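Local coordinates for putative O-acetylhomoserine (Thiol)-lyase (Campylobacter jejuni, PDB 4OC9), which probably uses pyridoxal 5'-phosphate to replace the acetoxy group of O-acetylhomoserine with a sulfur nucleophile, as do related enzymes of the trans-sulfuration family, at residues Thr8-Gly13 / Gln284-Leu289; Asp63-Arg68 / Gln277-Leu282. All blocks are in the same frame, centred on the assembly; numbering follows the deposited sequence.

Contact 1: residues Thr8-Gly13 / Gln284-Leu289; sequences TLALHG and QGLETL
Leu-11 and Glu-287 both set CG anti to the carbonyl carbon (chi1 -69° and -68°), and the two side chains then cross at about a right angle. The contact joins the turn that follows the short N-terminal helix to helix 276-309, the long helix of this fold type I pyridoxal phosphate enzyme. Leu-11 touches with one branch: CD2 sits across the extended stem of the glutamate (chi2 -168°), 3.5 Å from CB of Glu-287 and 3.6 Å from its CG, and also reaches the carboxylate carbon CD at 3.7 Å. That carboxylate is held by a second subunit, where Lys-373 forms a salt bridge with OE2 and Ser-372 a hydrogen bond with OE1. Such a grip would probably favour the charged form and fix the rotation of the group, while the stem serves as an apolar surface.

Ala-10 points its CB toward the helix, the small methyl letting the backbones approach to 5.0 Å between CA of Ala-10 and CA of Glu-287. CB of Ala-10 sits 3.5 Å from O of Leu-286 and 4.0 Å from CG of the same leucine. No hydrogen bond crosses the interface. The turn is instead tied within itself by Thr-8 O, which accepts from both Leu-11 N and His-12 N, each at 3.0 Å.

Contact 2: residues Asp63-Arg68 / Gln277-Leu282; sequences DVLGQR and QNAWLL
Leu-65 carries the whole of this helix-helix contact, pointing from helix 60-73 onto the flank of helix 276-309. In the fold type I architecture, helix 60-73 precedes strand 77-81, an edge strand of the seven-stranded sheet, and Leu-65 also touches Pro-80 of that strand. The tight part is confined to its two methyl groups. CG stands anti to the backbone N (chi1 179°), which carries the branch outward to the neighbouring helix. There CD2 settles between two residues one turn apart, 3.7 Å from O of Ala-279 and 3.9 Å from CB of Leu-282, with CB of Ala-279 a little farther off at 4.3 Å. CD1 lies over the backbone of Leu-282, 4.1 Å from its carbonyl C. The leucine thus packs as much against main chain as against side chain, and Leu-283 of the same helix adds to its apolar surroundings.

Away from this spot the two segments separate quickly. Even the nearest backbones, at Leu-65 and Ala-279, keep 6.8 Å between their CA atoms, and only about 131 Å² is buried in all. The partly exposed Asp-63 and Gln-67 mark the looser side of helix 60-73. Across the contact, Trp-280 points away from helix segment 63-68 and packs on Thr-213 of the second subunit and Gln-29 of the fourth. Arg-68 does not meet 277-282 but packs farther along the same helix, on Leu-283 and Leu-286, and CG1 of Val-64, one turn earlier, lies 3.6 Å above one face of its guanidinium, offset toward the rim.

Overall arrangement
Contacts 1 and 2 use successive turns of helix 276-309, and their centres lie 10 Å apart on the same side of the chain's centre. Arg-68 of contact 2 connects them: its NE probably donates a hydrogen bond to O of Gly-13 at 2.9 Å, its NH1 packs 3.7 Å from O of Ala-10, and its CB meets CD2 of Leu-286 at 3.9 Å. The N-terminal turn and helix 60-73 are thereby joined to each other as well as to the long helix. Both contacts touch the second subunit. Segment 284-289 probably lies near the cofactor site: Leu-289, which does not itself join contact 1, packs on Tyr-207, next in sequence to Lys-206, the lysine that carries the pyridoxyl phosphate.

Contact 1: residues Thr8-Gly13 / Gln284-Leu289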
loop_
_atom_site.group_PDB
_atom_site.type_symbol
_atom_site.label_atom_id
_atom_site.label_comp_id
_atom_site.label_asym_id
_atom_site.label_seq_id
_atom_site.Cartn_x
_atom_site.Cartn_y
_atom_site.Cartn_z
ATOM N N THR D 8 -17.319 7.862 18.393
ATOM C CA THR D 8 -18.171 7.213 17.426
ATOM C C THR D 8 -18.009 7.797 16.040
ATOM O O THR D 8 -17.995 7.052 15.038
ATOM C CB THR D 8 -19.642 7.256 17.868
ATOM O OG1 THR D 8 -19.803 6.621 19.149
ATOM C CG2 THR D 8 -20.530 6.547 16.841
ATOM N N LEU D 9 -17.873 9.120 15.989
ATOM C CA LEU D 9 -17.691 9.842 14.718
ATOM C C LEU D 9 -16.357 9.533 14.029
ATOM O O LEU D 9 -16.222 9.720 12.830
ATOM C CB LEU D 9 -17.795 11.337 14.924
ATOM C CG LEU D 9 -19.125 11.868 15.440
ATOM C CD1 LEU D 9 -19.022 13.357 15.799
ATOM C CD2 LEU D 9 -20.198 11.616 14.409
ATOM N N ALA D 10 -15.371 9.072 14.786
ATOM C CA ALA D 10 -14.081 8.722 14.197
ATOM C C ALA D 10 -14.166 7.350 13.512
ATOM O O ALA D 10 -13.255 6.953 12.780
ATOM C CB ALA D 10 -12.999 8.679 15.259
ATOM N N LEU D 11 -15.261 6.642 13.763
ATOM C CA LEU D 11 -15.513 5.277 13.235
ATOM C C LEU D 11 -16.643 5.115 12.215
ATOM O O LEU D 11 -16.640 4.172 11.415
ATOM C CB LEU D 11 -15.829 4.396 14.447
ATOM C CG LEU D 11 -14.661 4.123 15.395
ATOM C CD1 LEU D 11 -15.083 3.684 16.757
ATOM C CD2 LEU D 11 -13.731 3.091 14.756
ATOM N N HIS D 12 -17.616 6.017 12.286
ATOM C CA HIS D 12 -18.782 6.023 11.421
ATOM C C HIS D 12 -19.037 7.405 10.881
ATOM O O HIS D 12 -18.930 8.389 11.608
ATOM C CB HIS D 12 -20.010 5.645 12.236
ATOM C CG HIS D 12 -19.941 4.290 12.848
ATOM N ND1 HIS D 12 -20.404 3.167 12.209
ATOM C CD2 HIS D 12 -19.444 3.871 14.030
ATOM C CE1 HIS D 12 -20.229 2.117 12.984
ATOM N NE2 HIS D 12 -19.644 2.514 14.094
ATOM N N GLY D 13 -19.407 7.485 9.611
ATOM C CA GLY D 13 -19.683 8.781 8.982
ATOM C C GLY D 13 -18.883 9.055 7.706
ATOM O O GLY D 13 -17.830 8.453 7.459
ATOM N N GLN D 284 -7.342 5.032 9.343
ATOM C CA GLN D 284 -7.266 3.936 10.322
ATOM C C GLN D 284 -6.797 4.469 11.695
ATOM O O GLN D 284 -7.274 4.041 12.736
ATOM C CB GLN D 284 -6.332 2.798 9.865
ATOM C CG GLN D 284 -6.621 2.308 8.456
ATOM C CD GLN D 284 -8.048 1.876 8.220
ATOM O OE1 GLN D 284 -8.698 2.463 7.366
ATOM N NE2 GLN D 284 -8.577 0.954 9.011
ATOM N N GLY D 285 -5.829 5.388 11.664
ATOM C CA GLY D 285 -5.283 5.935 12.880
ATOM C C GLY D 285 -6.324 6.750 13.574
ATOM O O GLY D 285 -6.428 6.708 14.799
ATOM N N LEU D 286 -7.128 7.460 12.789
ATOM C CA LEU D 286 -8.167 8.282 13.373
ATOM C C LEU D 286 -9.130 7.435 14.188
ATOM O O LEU D 286 -9.597 7.834 15.246
ATOM C CB LEU D 286 -8.921 9.065 12.304
ATOM C CG LEU D 286 -10.021 9.987 12.855
ATOM C CD1 LEU D 286 -9.450 10.980 13.847
ATOM C CD2 LEU D 286 -10.686 10.734 11.697
ATOM N N GLU D 287 -9.451 6.272 13.670
ATOM C CA GLU D 287 -10.358 5.345 14.367
ATOM C C GLU D 287 -9.952 5.002 15.797
ATOM O O GLU D 287 -10.791 4.865 16.657
ATOM C CB GLU D 287 -10.523 4.000 13.615
ATOM C CG GLU D 287 -11.265 4.023 12.264
ATOM C CD GLU D 287 -11.624 2.619 11.780
ATOM O OE1 GLU D 287 -11.092 1.645 12.353
ATOM O OE2 GLU D 287 -12.412 2.468 10.795
ATOM N N THR D 288 -8.661 4.849 16.024
ATOM C CA THR D 288 -8.149 4.482 17.332
ATOM C C THR D 288 -7.524 5.574 18.162
ATOM O O THR D 288 -7.020 5.317 19.240
ATOM C CB THR D 288 -7.012 3.443 17.135
ATOM O OG1 THR D 288 -5.969 4.022 16.355
ATOM C CG2 THR D 288 -7.506 2.145 16.408
ATOM N N LEU D 289 -7.489 6.783 17.642
ATOM C CA LEU D 289 -6.870 7.879 18.358
ATOM C C LEU D 289 -7.435 8.105 19.748
ATOM O O LEU D 289 -6.689 8.392 20.683
ATOM C CB LEU D 289 -6.964 9.159 17.515
ATOM C CG LEU D 289 -6.381 10.424 18.107
ATOM C CD1 LEU D 289 -4.935 10.259 18.532
ATOM C CD2 LEU D 289 -6.487 11.556 17.108
#

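Contact 2: residues Asp63-Arg68 / Gln277-Leu282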
loop_
_atom_site.group_PDB
_atom_site.type_symbol
_atom_site.label_atom_id
_atom_site.label_comp_id
_atom_site.label_asym_id
_atom_site.label_seq_id
_atom_site.Cartn_x
_atom_site.Cartn_y
_atom_site.Cartn_z
ATOM N N ASP D 63 -11.372 12.051 1.009
ATOM C CA ASP D 63 -12.587 12.829 1.322
ATOM C C ASP D 63 -13.220 12.329 2.623
ATOM O O ASP D 63 -13.697 13.129 3.430
ATOM C CB ASP D 63 -13.626 12.760 0.199
ATOM C CG ASP D 63 -13.179 13.494 -1.055
ATOM O OD1 ASP D 63 -12.194 14.269 -0.990
ATOM O OD2 ASP D 63 -13.828 13.308 -2.101
ATOM N N VAL D 64 -13.234 10.999 2.799
ATOM C CA VAL D 64 -13.804 10.419 4.013
ATOM C C VAL D 64 -13.003 10.947 5.218
ATOM O O VAL D 64 -13.571 11.374 6.224
ATOM C CB VAL D 64 -13.766 8.901 4.027
ATOM C CG1 VAL D 64 -14.293 8.382 5.358
ATOM C CG2 VAL D 64 -14.573 8.329 2.874
ATOM N N LEU D 65 -11.676 10.966 5.072
ATOM C CA LEU D 65 -10.771 11.451 6.110
ATOM C C LEU D 65 -11.069 12.904 6.455
ATOM O O LEU D 65 -11.180 13.282 7.618
ATOM C CB LEU D 65 -9.320 11.327 5.650
ATOM C CG LEU D 65 -8.227 11.806 6.609
ATOM C CD1 LEU D 65 -8.275 11.125 7.988
ATOM C CD2 LEU D 65 -6.872 11.601 5.981
ATOM N N GLY D 66 -11.184 13.718 5.423
ATOM C CA GLY D 66 -11.447 15.156 5.610
ATOM C C GLY D 66 -12.716 15.424 6.381
ATOM O O GLY D 66 -12.712 16.187 7.372
ATOM N N GLN D 67 -13.799 14.775 5.969
ATOM C CA GLN D 67 -15.077 14.993 6.613
ATOM C C GLN D 67 -15.092 14.454 8.051
ATOM O O GLN D 67 -15.636 15.094 8.952
ATOM C CB GLN D 67 -16.214 14.420 5.761
ATOM C CG GLN D 67 -17.580 14.876 6.243
ATOM C CD GLN D 67 -17.739 16.381 6.116
ATOM O OE1 GLN D 67 -17.558 16.966 5.024
ATOM N NE2 GLN D 67 -18.120 17.016 7.211
ATOM N N ARG D 68 -14.513 13.294 8.267
ATOM C CA ARG D 68 -14.471 12.767 9.620
ATOM C C ARG D 68 -13.644 13.664 10.520
ATOM O O ARG D 68 -14.014 13.874 11.675
ATOM C CB ARG D 68 -13.964 11.331 9.716
ATOM C CG ARG D 68 -14.932 10.296 9.165
ATOM C CD ARG D 68 -14.411 8.899 9.412
ATOM N NE ARG D 68 -15.294 7.902 8.814
ATOM C CZ ARG D 68 -15.024 6.611 8.744
ATOM N NH1 ARG D 68 -13.874 6.148 9.186
ATOM N NH2 ARG D 68 -15.879 5.782 8.172
ATOM N N GLN D 277 -2.867 6.012 -0.164
ATOM C CA GLN D 277 -2.438 5.044 0.818
ATOM C C GLN D 277 -2.266 5.768 2.168
ATOM O O GLN D 277 -2.635 5.221 3.209
ATOM C CB GLN D 277 -1.123 4.409 0.371
ATOM C CG GLN D 277 -0.648 3.270 1.235
ATOM C CD GLN D 277 -1.531 2.038 1.132
ATOM O OE1 GLN D 277 -2.169 1.792 0.103
ATOM N NE2 GLN D 277 -1.503 1.218 2.166
ATOM N N ASN D 278 -1.639 6.956 2.139
ATOM C CA ASN D 278 -1.424 7.722 3.375
ATOM C C ASN D 278 -2.750 8.128 3.968
ATOM O O ASN D 278 -2.971 7.982 5.197
ATOM C CB ASN D 278 -0.513 8.930 3.221
ATOM C CG ASN D 278 0.947 8.561 3.075
ATOM O OD1 ASN D 278 1.307 7.529 2.543
ATOM N ND2 ASN D 278 1.814 9.451 3.558
ATOM N N ALA D 279 -3.674 8.554 3.101
ATOM C CA ALA D 279 -5.004 8.975 3.560
ATOM C C ALA D 279 -5.706 7.816 4.258
ATOM O O ALA D 279 -6.266 7.976 5.349
ATOM C CB ALA D 279 -5.838 9.484 2.414
ATOM N N TRP D 280 -5.642 6.640 3.643
ATOM C CA TRP D 280 -6.274 5.448 4.215
ATOM C C TRP D 280 -5.666 5.066 5.570
ATOM O O TRP D 280 -6.391 4.784 6.518
ATOM C CB TRP D 280 -6.213 4.273 3.237
ATOM C CG TRP D 280 -6.912 3.081 3.727
ATOM C CD1 TRP D 280 -8.220 2.840 3.642
ATOM C CD2 TRP D 280 -6.319 1.937 4.354
ATOM N NE1 TRP D 280 -8.518 1.592 4.205
ATOM C CE2 TRP D 280 -7.361 1.025 4.647
ATOM C CE3 TRP D 280 -5.014 1.605 4.721
ATOM C CZ2 TRP D 280 -7.141 -0.193 5.249
ATOM C CZ3 TRP D 280 -4.787 0.385 5.347
ATOM C CH2 TRP D 280 -5.853 -0.508 5.593
ATOM N N LEU D 281 -4.338 5.060 5.649
ATOM C CA LEU D 281 -3.659 4.755 6.916
ATOM C C LEU D 281 -4.080 5.756 7.972
ATOM O O LEU D 281 -4.336 5.393 9.116
ATOM C CB LEU D 281 -2.147 4.794 6.746
ATOM C CG LEU D 281 -1.591 3.629 5.953
ATOM C CD1 LEU D 281 -0.127 3.802 5.604
ATOM C CD2 LEU D 281 -1.787 2.345 6.744
ATOM N N LEU D 282 -4.144 7.035 7.595
ATOM C CA LEU D 282 -4.562 8.107 8.520
ATOM C C LEU D 282 -6.009 7.900 8.971
ATOM O O LEU D 282 -6.336 8.198 10.113
ATOM C CB LEU D 282 -4.303 9.469 7.907
ATOM C CG LEU D 282 -2.794 9.708 7.749
ATOM C CD1 LEU D 282 -2.484 10.934 6.892
ATOM C CD2 LEU D 282 -2.110 9.821 9.109
#